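Local coordinates for protein 2-oxoadipate dioxygenase/decarboxylase (Pseudomonas putida, PDB 6W1G) that catalyses the iron(II)-dependent, O2-consuming decarboxylation and hydroxylation of 2-oxoadipate to D-2-hydroxyglutarate in D-lysine catabolism, at residues L56-E61 with H390-V395; A357-F362 with Q446-S451; R258-L263 with D346-M351. All blocks are in the same frame, centred on the assembly; numbering follows the deposited sequence.

Contact 1 (L56-E61 with H390-V395); sequences LRWTGE and HFEALV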
loop_
_atom_site.group_PDB
_atom_site.type_symbol
_atom_site.label_atom_id
_atom_site.label_comp_id
_atom_site.label_asym_id
_atom_site.label_seq_id
_atom_site.Cartn_x
_atom_site.Cartn_y
_atom_site.Cartn_z
ATOM N N LEU A 56 8.504 12.350 12.198
ATOM C CA LEU A 56 7.312 11.576 12.479
ATOM C C LEU A 56 6.425 12.239 13.520
ATOM O O LEU A 56 5.194 12.058 13.508
ATOM C CB LEU A 56 7.718 10.165 12.922
ATOM C CG LEU A 56 8.508 9.343 11.927
ATOM C CD1 LEU A 56 9.140 8.160 12.592
ATOM C CD2 LEU A 56 7.617 8.867 10.769
ATOM N N ARG A 57 7.000 13.030 14.423
ATOM C CA ARG A 57 6.200 13.809 15.353
ATOM C C ARG A 57 5.452 14.940 14.640
ATOM O O ARG A 57 4.247 15.082 14.824
ATOM C CB ARG A 57 7.097 14.397 16.452
ATOM C CG ARG A 57 6.338 15.178 17.474
ATOM C CD ARG A 57 7.192 15.951 18.461
ATOM N NE ARG A 57 7.941 17.049 17.875
ATOM C CZ ARG A 57 7.436 18.242 17.580
ATOM N NH1 ARG A 57 6.147 18.534 17.787
ATOM N NH2 ARG A 57 8.240 19.147 17.068
ATOM N N TRP A 58 6.140 15.700 13.784
ATOM C CA TRP A 58 5.489 16.806 13.086
ATOM C C TRP A 58 4.264 16.314 12.353
ATOM O O TRP A 58 3.226 16.980 12.345
ATOM C CB TRP A 58 6.425 17.488 12.087
ATOM C CG TRP A 58 7.391 18.424 12.711
ATOM C CD1 TRP A 58 8.726 18.267 12.838
ATOM C CD2 TRP A 58 7.091 19.711 13.289
ATOM N NE1 TRP A 58 9.312 19.355 13.471
ATOM C CE2 TRP A 58 8.305 20.241 13.764
ATOM C CE3 TRP A 58 5.920 20.448 13.454
ATOM C CZ2 TRP A 58 8.374 21.496 14.392
ATOM C CZ3 TRP A 58 5.990 21.680 14.071
ATOM C CH2 TRP A 58 7.191 22.171 14.530
ATOM N N THR A 59 4.398 15.213 11.619
ATOM C CA THR A 59 3.336 14.785 10.719
ATOM C C THR A 59 2.291 13.924 11.402
ATOM O O THR A 59 1.286 13.591 10.783
ATOM C CB THR A 59 3.930 13.984 9.571
ATOM O OG1 THR A 59 4.496 12.802 10.113
ATOM C CG2 THR A 59 4.955 14.764 8.766
ATOM N N GLY A 60 2.537 13.546 12.642
ATOM C CA GLY A 60 1.687 12.649 13.367
ATOM C C GLY A 60 1.863 11.198 13.015
ATOM O O GLY A 60 1.217 10.341 13.649
ATOM N N GLU A 61 2.732 10.867 12.060
ATOM C CA GLU A 61 2.911 9.478 11.702
ATOM C C GLU A 61 3.434 8.633 12.854
ATOM O O GLU A 61 3.237 7.401 12.849
ATOM C CB GLU A 61 3.894 9.361 10.534
ATOM C CG GLU A 61 3.356 9.855 9.217
ATOM C CD GLU A 61 4.499 9.918 8.223
ATOM O OE1 GLU A 61 4.866 8.844 7.688
ATOM O OE2 GLU A 61 5.029 11.039 8.030
ATOM N N HIS A 390 7.746 24.918 9.756
ATOM C CA HIS A 390 8.572 23.743 9.515
ATOM C C HIS A 390 7.874 22.865 8.474
ATOM O O HIS A 390 6.661 22.771 8.481
ATOM C CB HIS A 390 8.673 22.951 10.837
ATOM C CG HIS A 390 9.544 21.758 10.744
ATOM N ND1 HIS A 390 10.905 21.831 10.887
ATOM C CD2 HIS A 390 9.258 20.477 10.443
ATOM C CE1 HIS A 390 11.423 20.618 10.730
ATOM N NE2 HIS A 390 10.444 19.785 10.419
ATOM N N PHE A 391 8.640 22.249 7.584
ATOM C CA PHE A 391 8.086 21.355 6.591
ATOM C C PHE A 391 8.697 19.966 6.658
ATOM O O PHE A 391 9.867 19.790 7.018
ATOM C CB PHE A 391 8.174 21.947 5.174
ATOM C CG PHE A 391 9.572 22.137 4.648
ATOM C CD1 PHE A 391 10.222 21.154 3.915
ATOM C CD2 PHE A 391 10.243 23.302 4.835
ATOM C CE1 PHE A 391 11.502 21.395 3.403
ATOM C CE2 PHE A 391 11.528 23.505 4.348
ATOM C CZ PHE A 391 12.140 22.542 3.635
ATOM N N GLU A 392 7.887 18.984 6.299
ATOM C CA GLU A 392 8.335 17.609 6.125
ATOM C C GLU A 392 7.670 17.051 4.890
ATOM O O GLU A 392 6.573 17.487 4.526
ATOM C CB GLU A 392 8.001 16.707 7.310
ATOM C CG GLU A 392 8.691 17.035 8.650
ATOM C CD GLU A 392 10.207 16.809 8.675
ATOM O OE1 GLU A 392 10.765 16.169 7.761
ATOM O OE2 GLU A 392 10.817 17.263 9.681
ATOM N N ALA A 393 8.295 16.060 4.263
ATOM C CA ALA A 393 7.641 15.437 3.133
ATOM C C ALA A 393 6.348 14.747 3.550
ATOM O O ALA A 393 6.217 14.213 4.650
ATOM C CB ALA A 393 8.567 14.427 2.470
ATOM N N LEU A 394 5.398 14.754 2.624
ATOM C CA LEU A 394 4.146 14.026 2.755
ATOM C C LEU A 394 4.379 12.568 2.428
ATOM O O LEU A 394 4.842 12.275 1.327
ATOM C CB LEU A 394 3.146 14.627 1.783
ATOM C CG LEU A 394 1.759 13.975 1.783
ATOM C CD1 LEU A 394 1.071 14.075 3.093
ATOM C CD2 LEU A 394 0.933 14.577 0.639
ATOM N N VAL A 395 4.027 11.667 3.340
ATOM C CA VAL A 395 4.295 10.242 3.142
ATOM C C VAL A 395 3.473 9.678 2.004
ATOM O O VAL A 395 2.277 9.955 1.861
ATOM C CB VAL A 395 4.134 9.477 4.459
ATOM C CG1 VAL A 395 2.690 9.576 5.038
ATOM C CG2 VAL A 395 4.563 8.005 4.314
HETATM O O HOH W 1 4.176 12.767 6.036
#

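Contact 2 (A357-F362 with Q446-S451); sequences AYFRYF and QSERRS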
loop_
_atom_site.group_PDB
_atom_site.type_symbol
_atom_site.label_atom_id
_atom_site.label_comp_id
_atom_site.label_asym_id
_atom_site.label_seq_id
_atom_site.Cartn_x
_atom_site.Cartn_y
_atom_site.Cartn_z
ATOM N N ALA A 357 8.540 16.707 -4.799
ATOM C CA ALA A 357 7.806 15.955 -3.810
ATOM C C ALA A 357 6.741 16.840 -3.199
ATOM O O ALA A 357 6.828 18.064 -3.266
ATOM C CB ALA A 357 8.681 15.412 -2.709
ATOM N N TYR A 358 5.730 16.216 -2.604
ATOM C CA TYR A 358 4.708 16.933 -1.842
ATOM C C TYR A 358 5.147 17.040 -0.388
ATOM O O TYR A 358 5.826 16.160 0.139
ATOM C CB TYR A 358 3.362 16.187 -1.917
ATOM C CG TYR A 358 2.770 16.202 -3.281
ATOM C CD1 TYR A 358 2.155 17.328 -3.784
ATOM C CD2 TYR A 358 2.810 15.057 -4.084
ATOM C CE1 TYR A 358 1.602 17.326 -5.047
ATOM C CE2 TYR A 358 2.250 15.027 -5.334
ATOM C CZ TYR A 358 1.651 16.187 -5.832
ATOM O OH TYR A 358 1.132 16.199 -7.099
ATOM N N PHE A 359 4.711 18.131 0.245
ATOM C CA PHE A 359 5.094 18.482 1.613
ATOM C C PHE A 359 3.897 18.824 2.447
ATOM O O PHE A 359 2.865 19.245 1.953
ATOM C CB PHE A 359 6.090 19.657 1.590
ATOM C CG PHE A 359 7.431 19.263 1.037
ATOM C CD1 PHE A 359 7.698 19.232 -0.334
ATOM C CD2 PHE A 359 8.412 18.792 1.912
ATOM C CE1 PHE A 359 8.916 18.731 -0.793
ATOM C CE2 PHE A 359 9.630 18.325 1.442
ATOM C CZ PHE A 359 9.873 18.273 0.114
ATOM N N ARG A 360 4.059 18.705 3.750
ATOM C CA ARG A 360 3.168 19.369 4.709
ATOM C C ARG A 360 3.963 20.377 5.511
ATOM O O ARG A 360 5.125 20.166 5.850
ATOM C CB ARG A 360 2.504 18.335 5.649
ATOM C CG ARG A 360 1.587 17.393 4.923
ATOM C CD ARG A 360 1.035 16.300 5.893
ATOM N NE ARG A 360 0.031 16.864 6.766
ATOM C CZ ARG A 360 -0.220 16.436 7.986
ATOM N NH1 ARG A 360 0.413 15.408 8.497
ATOM N NH2 ARG A 360 -1.143 17.066 8.704
ATOM N N TYR A 361 3.290 21.463 5.808
ATOM C CA TYR A 361 3.826 22.624 6.473
ATOM C C TYR A 361 3.142 22.787 7.814
ATOM O O TYR A 361 1.928 22.612 7.904
ATOM C CB TYR A 361 3.579 23.869 5.614
ATOM C CG TYR A 361 4.331 23.807 4.299
ATOM C CD1 TYR A 361 3.804 23.129 3.185
ATOM C CD2 TYR A 361 5.565 24.370 4.159
ATOM C CE1 TYR A 361 4.460 23.063 1.991
ATOM C CE2 TYR A 361 6.269 24.299 2.970
ATOM C CZ TYR A 361 5.723 23.629 1.894
ATOM O OH TYR A 361 6.419 23.585 0.742
ATOM N N PHE A 362 3.898 23.184 8.842
ATOM C CA PHE A 362 3.415 23.278 10.207
ATOM C C PHE A 362 3.894 24.561 10.877
ATOM O O PHE A 362 5.057 24.933 10.770
ATOM C CB PHE A 362 3.913 22.085 11.024
ATOM C CG PHE A 362 3.539 20.762 10.409
ATOM C CD1 PHE A 362 2.266 20.231 10.547
ATOM C CD2 PHE A 362 4.447 20.066 9.621
ATOM C CE1 PHE A 362 1.918 19.042 9.948
ATOM C CE2 PHE A 362 4.079 18.873 9.016
ATOM C CZ PHE A 362 2.834 18.360 9.180
ATOM N N GLN A 446 -3.903 18.095 -2.484
ATOM C CA GLN A 446 -4.897 18.582 -1.530
ATOM C C GLN A 446 -4.399 18.533 -0.099
ATOM O O GLN A 446 -4.632 19.456 0.689
ATOM C CB GLN A 446 -6.224 17.816 -1.650
ATOM C CG GLN A 446 -6.958 18.089 -2.915
ATOM C CD GLN A 446 -8.263 17.344 -3.024
ATOM O OE1 GLN A 446 -8.339 16.168 -2.744
ATOM N NE2 GLN A 446 -9.295 18.041 -3.413
ATOM N N SER A 447 -3.705 17.478 0.281
ATOM C CA SER A 447 -3.103 17.383 1.616
ATOM C C SER A 447 -2.115 18.514 1.859
ATOM O O SER A 447 -2.103 19.150 2.939
ATOM C CB SER A 447 -2.303 16.080 1.795
ATOM O OG SER A 447 -3.050 14.890 1.896
ATOM N N GLU A 448 -1.242 18.766 0.870
ATOM C CA GLU A 448 -0.289 19.859 1.001
ATOM C C GLU A 448 -1.016 21.187 1.183
ATOM O O GLU A 448 -0.684 21.981 2.088
ATOM C CB GLU A 448 0.588 19.849 -0.256
ATOM C CG GLU A 448 1.627 20.921 -0.341
ATOM C CD GLU A 448 2.483 20.749 -1.590
ATOM O OE1 GLU A 448 1.965 20.960 -2.684
ATOM O OE2 GLU A 448 3.658 20.336 -1.490
ATOM N N ARG A 449 -2.031 21.444 0.367
ATOM C CA ARG A 449 -2.768 22.690 0.456
ATOM C C ARG A 449 -3.453 22.845 1.801
ATOM O O ARG A 449 -3.449 23.944 2.377
ATOM C CB ARG A 449 -3.775 22.754 -0.686
ATOM C CG ARG A 449 -4.624 23.987 -0.714
ATOM C CD ARG A 449 -5.126 24.331 -2.148
ATOM N NE ARG A 449 -5.555 23.207 -2.942
ATOM C CZ ARG A 449 -6.775 23.041 -3.452
ATOM N NH1 ARG A 449 -7.744 23.935 -3.261
ATOM N NH2 ARG A 449 -7.012 21.959 -4.156
ATOM N N ARG A 450 -4.094 21.785 2.298
ATOM C CA ARG A 450 -4.749 21.893 3.602
ATOM C C ARG A 450 -3.732 22.240 4.671
ATOM O O ARG A 450 -4.025 23.005 5.590
ATOM C CB ARG A 450 -5.448 20.585 3.949
ATOM C CG ARG A 450 -6.761 20.396 3.149
ATOM C CD ARG A 450 -7.625 19.266 3.752
ATOM N NE ARG A 450 -6.946 18.005 3.505
ATOM C CZ ARG A 450 -7.147 17.193 2.442
ATOM N NH1 ARG A 450 -8.066 17.430 1.542
ATOM N NH2 ARG A 450 -6.416 16.160 2.297
ATOM N N SER A 451 -2.504 21.686 4.588
ATOM C CA SER A 451 -1.530 22.003 5.622
ATOM C C SER A 451 -1.159 23.479 5.580
ATOM O O SER A 451 -0.996 24.116 6.637
ATOM C CB SER A 451 -0.266 21.122 5.526
ATOM O OG SER A 451 0.632 21.512 4.506
HETATM O O HOH W 2 -2.241 18.247 5.566
HETATM O O HOH W 3 -0.397 22.801 9.133
HETATM O O HOH W 4 5.591 22.360 -1.375
#

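Contact 3 (R258-L263 with D346-M351); sequences RRHPIL and DDLAQM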
loop_
_atom_site.group_PDB
_atom_site.type_symbol
_atom_site.label_atom_id
_atom_site.label_comp_id
_atom_site.label_asym_id
_atom_site.label_seq_id
_atom_site.Cartn_x
_atom_site.Cartn_y
_atom_site.Cartn_z
ATOM N N ARG A 258 18.466 6.506 0.677
ATOM C CA ARG A 258 18.554 7.951 0.629
ATOM C C ARG A 258 18.378 8.501 2.035
ATOM O O ARG A 258 17.716 7.911 2.882
ATOM C CB ARG A 258 17.409 8.524 -0.239
ATOM C CG ARG A 258 17.581 8.313 -1.732
ATOM C CD ARG A 258 16.303 8.597 -2.499
ATOM N NE ARG A 258 15.744 9.918 -2.184
ATOM C CZ ARG A 258 16.078 11.070 -2.773
ATOM N NH1 ARG A 258 16.994 11.100 -3.744
ATOM N NH2 ARG A 258 15.500 12.206 -2.367
ATOM N N ARG A 259 18.922 9.700 2.247
ATOM C CA ARG A 259 18.631 10.441 3.473
ATOM C C ARG A 259 17.155 10.832 3.542
ATOM O O ARG A 259 16.564 10.827 4.635
ATOM C CB ARG A 259 19.468 11.709 3.527
ATOM C CG ARG A 259 20.947 11.439 3.686
ATOM C CD ARG A 259 21.814 12.693 3.558
ATOM N NE ARG A 259 22.144 12.989 2.164
ATOM C CZ ARG A 259 22.056 14.185 1.588
ATOM N NH1 ARG A 259 21.658 15.246 2.278
ATOM N NH2 ARG A 259 22.385 14.314 0.306
ATOM N N HIS A 260 16.550 11.160 2.391
ATOM C CA HIS A 260 15.154 11.590 2.314
ATOM C C HIS A 260 14.479 10.668 1.320
ATOM O O HIS A 260 14.436 10.953 0.107
ATOM C CB HIS A 260 15.078 13.068 1.950
ATOM C CG HIS A 260 15.664 13.890 3.027
ATOM N ND1 HIS A 260 15.056 14.029 4.262
ATOM C CD2 HIS A 260 16.844 14.540 3.110
ATOM C CE1 HIS A 260 15.832 14.752 5.045
ATOM N NE2 HIS A 260 16.904 15.090 4.363
ATOM N N PRO A 261 13.980 9.528 1.802
ATOM C CA PRO A 261 13.395 8.522 0.913
ATOM C C PRO A 261 12.255 9.075 0.089
ATOM O O PRO A 261 11.530 9.987 0.506
ATOM C CB PRO A 261 12.953 7.419 1.889
ATOM C CG PRO A 261 14.021 7.560 3.005
ATOM C CD PRO A 261 14.061 9.061 3.191
ATOM N N ILE A 262 12.044 8.444 -1.063
ATOM C CA ILE A 262 10.982 8.772 -1.993
ATOM C C ILE A 262 10.198 7.504 -2.334
ATOM O O ILE A 262 10.745 6.398 -2.372
ATOM C CB ILE A 262 11.512 9.470 -3.273
ATOM C CG1 ILE A 262 12.539 8.593 -4.000
ATOM C CG2 ILE A 262 12.084 10.834 -2.903
ATOM C CD1 ILE A 262 13.114 9.271 -5.240
ATOM N N LEU A 263 8.900 7.684 -2.606
ATOM C CA LEU A 263 8.013 6.557 -2.911
ATOM C C LEU A 263 8.110 5.521 -1.808
ATOM O O LEU A 263 7.840 5.834 -0.643
ATOM C CB LEU A 263 8.233 6.006 -4.315
ATOM C CG LEU A 263 7.998 7.034 -5.424
ATOM C CD1 LEU A 263 8.144 6.372 -6.799
ATOM C CD2 LEU A 263 6.658 7.702 -5.332
ATOM N N ASP A 346 18.771 14.743 -2.938
ATOM C CA ASP A 346 18.583 14.069 -1.651
ATOM C C ASP A 346 18.709 15.092 -0.521
ATOM O O ASP A 346 19.274 14.826 0.543
ATOM C CB ASP A 346 19.532 12.877 -1.475
ATOM C CG ASP A 346 19.113 11.954 -0.344
ATOM O OD1 ASP A 346 17.939 12.023 0.099
ATOM O OD2 ASP A 346 19.969 11.139 0.095
ATOM N N ASP A 347 18.209 16.274 -0.781
ATOM C CA ASP A 347 18.177 17.389 0.138
ATOM C C ASP A 347 16.723 17.852 0.156
ATOM O O ASP A 347 16.137 18.114 -0.890
ATOM C CB ASP A 347 19.123 18.458 -0.396
ATOM C CG ASP A 347 19.085 19.722 0.403
ATOM O OD1 ASP A 347 18.186 20.515 0.129
ATOM O OD2 ASP A 347 19.965 19.900 1.282
ATOM N N LEU A 348 16.133 17.929 1.336
ATOM C CA LEU A 348 14.694 18.220 1.418
ATOM C C LEU A 348 14.372 19.603 0.881
ATOM O O LEU A 348 13.351 19.789 0.197
ATOM C CB LEU A 348 14.190 18.162 2.853
ATOM C CG LEU A 348 13.652 16.864 3.440
ATOM C CD1 LEU A 348 13.012 17.161 4.784
ATOM C CD2 LEU A 348 12.673 16.219 2.497
ATOM N N ALA A 349 15.212 20.599 1.183
ATOM C CA ALA A 349 14.970 21.926 0.645
ATOM C C ALA A 349 14.914 21.943 -0.885
ATOM O O ALA A 349 14.116 22.690 -1.473
ATOM C CB ALA A 349 15.986 22.924 1.199
ATOM N N GLN A 350 15.831 21.224 -1.546
ATOM C CA GLN A 350 15.837 21.190 -3.013
ATOM C C GLN A 350 14.665 20.386 -3.541
ATOM O O GLN A 350 14.116 20.708 -4.585
ATOM C CB GLN A 350 17.146 20.618 -3.507
ATOM C CG GLN A 350 18.282 21.590 -3.413
ATOM C CD GLN A 350 18.207 22.754 -4.394
ATOM O OE1 GLN A 350 17.436 22.792 -5.346
ATOM N NE2 GLN A 350 19.073 23.701 -4.185
ATOM N N MET A 351 14.301 19.290 -2.866
ATOM C CA MET A 351 13.126 18.564 -3.285
ATOM C C MET A 351 11.893 19.450 -3.260
ATOM O O MET A 351 11.016 19.345 -4.124
ATOM C CB MET A 351 12.903 17.364 -2.355
ATOM C CG MET A 351 13.957 16.263 -2.467
ATOM S SD MET A 351 14.018 15.076 -1.127
ATOM C CE MET A 351 12.447 14.252 -1.255
#

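Contact 1 (L56-E61 with H390-V395)
Helix 50-59 packs its last turn against strand 389-393, one of the two strands of a small antiparallel sheet, and the join is led by an offset stack of Trp58 on His390. The five-membered ring of the indole and the imidazole have centroids 3.8 Å apart and planes 15° from parallel. His390 CD2 comes within 3.2 Å of Trp58 NE1, over the indole face, while Arg57 NH2 lies over the opposite face. His390 CB follows over the six-membered ring as a CH-pi donor. His390 CG, anti to the backbone N (chi1 -177°), starts the imidazole toward the indole.

Its rotation is fixed from the edge: His390 NE2 donates to Glu392 OE2 at 2.7 Å, almost straight at 173° and in the imidazole plane, though NE2 lies above the plane of the carboxylate. Histidine suits the place, being flat enough to stack and polar enough to bind Glu392. The carboxylate would tend to favour a protonated imidazole.

The next residue after Trp58, Thr59, rests its CG2 3.9 Å from Glu392 CB, the two side chains crossing at about a right angle. Thr59 OG1 makes an ST turn by accepting from Glu61 N, and is hydrogen-bonded to Glu61 OE2 at 2.8 Å and also to Ala55 O, while Gly60 takes a positive phi. Glu61 and Val395 meet tip to tip, with Glu61 OE1 3.4 Å from Val395 CB; that oxygen also has a salt bridge to Arg230. Val395 carries the contact toward the metal site, its side chain about 11 Å from that of the metal ligand His70. A water closes the seam, donating to Glu61 OE2 and Ala393 O and accepting from Val395 N at 2.9 Å.

Contact 2 (A357-F362 with Q446-S451)
Arg360 and Glu448 bring their CA atoms to 5.1 Å where strand 359-362 and helix 446-451 run side by side, their axes 6.8 Å apart at the closest and their directions only 11° from parallel. With the helix so close, its side chains take the strand N-H groups that face it. Ser451 OG, placed between the backbone N and the carbonyl carbon (chi1 78°), accepts from Tyr361 N at 3.0 Å and donates to Glu448 O at 2.8 Å, a double role that suits a small hydroxyl. An alanine at Ser451 would probably leave Tyr361 N without its acceptor and Glu448 O without this donor.

Glu448 is modelled in two conformers; in the one described, its extended chain lets OE2 accept from Phe359 N at 3.0 Å, on the anti side and tilted well out of the carboxylate plane. OE1 stands at the edge of the Tyr358 ring, and a water links OE2 to Tyr361 OH, which also bonds to Arg352. Phe359 O, buried here, has no hydrogen-bond partner in the model; Glu448 covers it, with CG 3.1 Å away and a CA-H...O contact from CA at 3.4 Å.

The helix thus lines one edge of the strand, while the other pairs with strand 389-393 through Arg360 with Glu392 and Phe362 with His390; helix 348-353 packs on Phe359.

Contact 3 (R258-L263 with D346-M351)
Asp346 OD1 is held by two residues at once: His260 N donates to it at 2.8 Å, and the Arg258 guanidinium lies against it, with NH2 3.5 Å away. The second oxygen, OD2, accepts from Arg259 N, also at 2.8 Å. Both hydrogen bonds use the syn lone pairs, so the carboxylate clasps two successive backbone N-H groups with its two oxygens; aspartate is short enough to do this, its CG anti to the backbone N (chi1 -165°).

The arginines add charge without directed bonds. OD1 sits over one face of the Arg258 guanidinium, and OD2 lies 3.5 Å from Arg259 NE, well out of that guanidinium plane. Arg259 also lays a face over Asp346 O. Arg258 spends its N-H groups on main-chain oxygens instead: NE, at 2.8 Å, and NH2 grip His260 O side-on, while NH1 and NH2 reach Phe344 O and Pro345 O.

Less polar contacts surround this centre. Leu348, in the conformer described, puts CG over the face of the His260 ring, 3.4 Å from its centroid and 19° off the normal, as a CH-pi contact. Met351 SD lies in the guanidinium plane of Arg258, at its edge, and Met351 CE meets Ile262 CG2 at 3.8 Å.

Asp347 then caps helix 348-353, its OD1 accepting from Gln350 N. The arrangement is a helix N-cap next to a salt-bridge network of Arg258, Arg259 and Asp346, which joins the loop before strand 264-275 to the start of the helix.

How the contacts relate
Contacts 1 and 2 hold the two strands of one small sheet: helix 50-59 packs on strand 389-393, helix 440-458 on the outer edge of strand 359-363. Contact 2 is the buried one and works mainly through side chains that satisfy strand N-H groups; contact 1, partly buried, relies on ring stacking and a bridging water. Contact 3, also partly buried but with exposed Arg259 at its margin, joins a loop to a helix start, and is the richest in charge. Helix 348-353 is followed in the chain by strand 359-363, and Phe359 packs on Leu348 and Met351, so contact 3 adjoins contact 2; Leu348 also touches Glu392 of contact 1. Contact 3 is nested within the chain loop closed by contact 1.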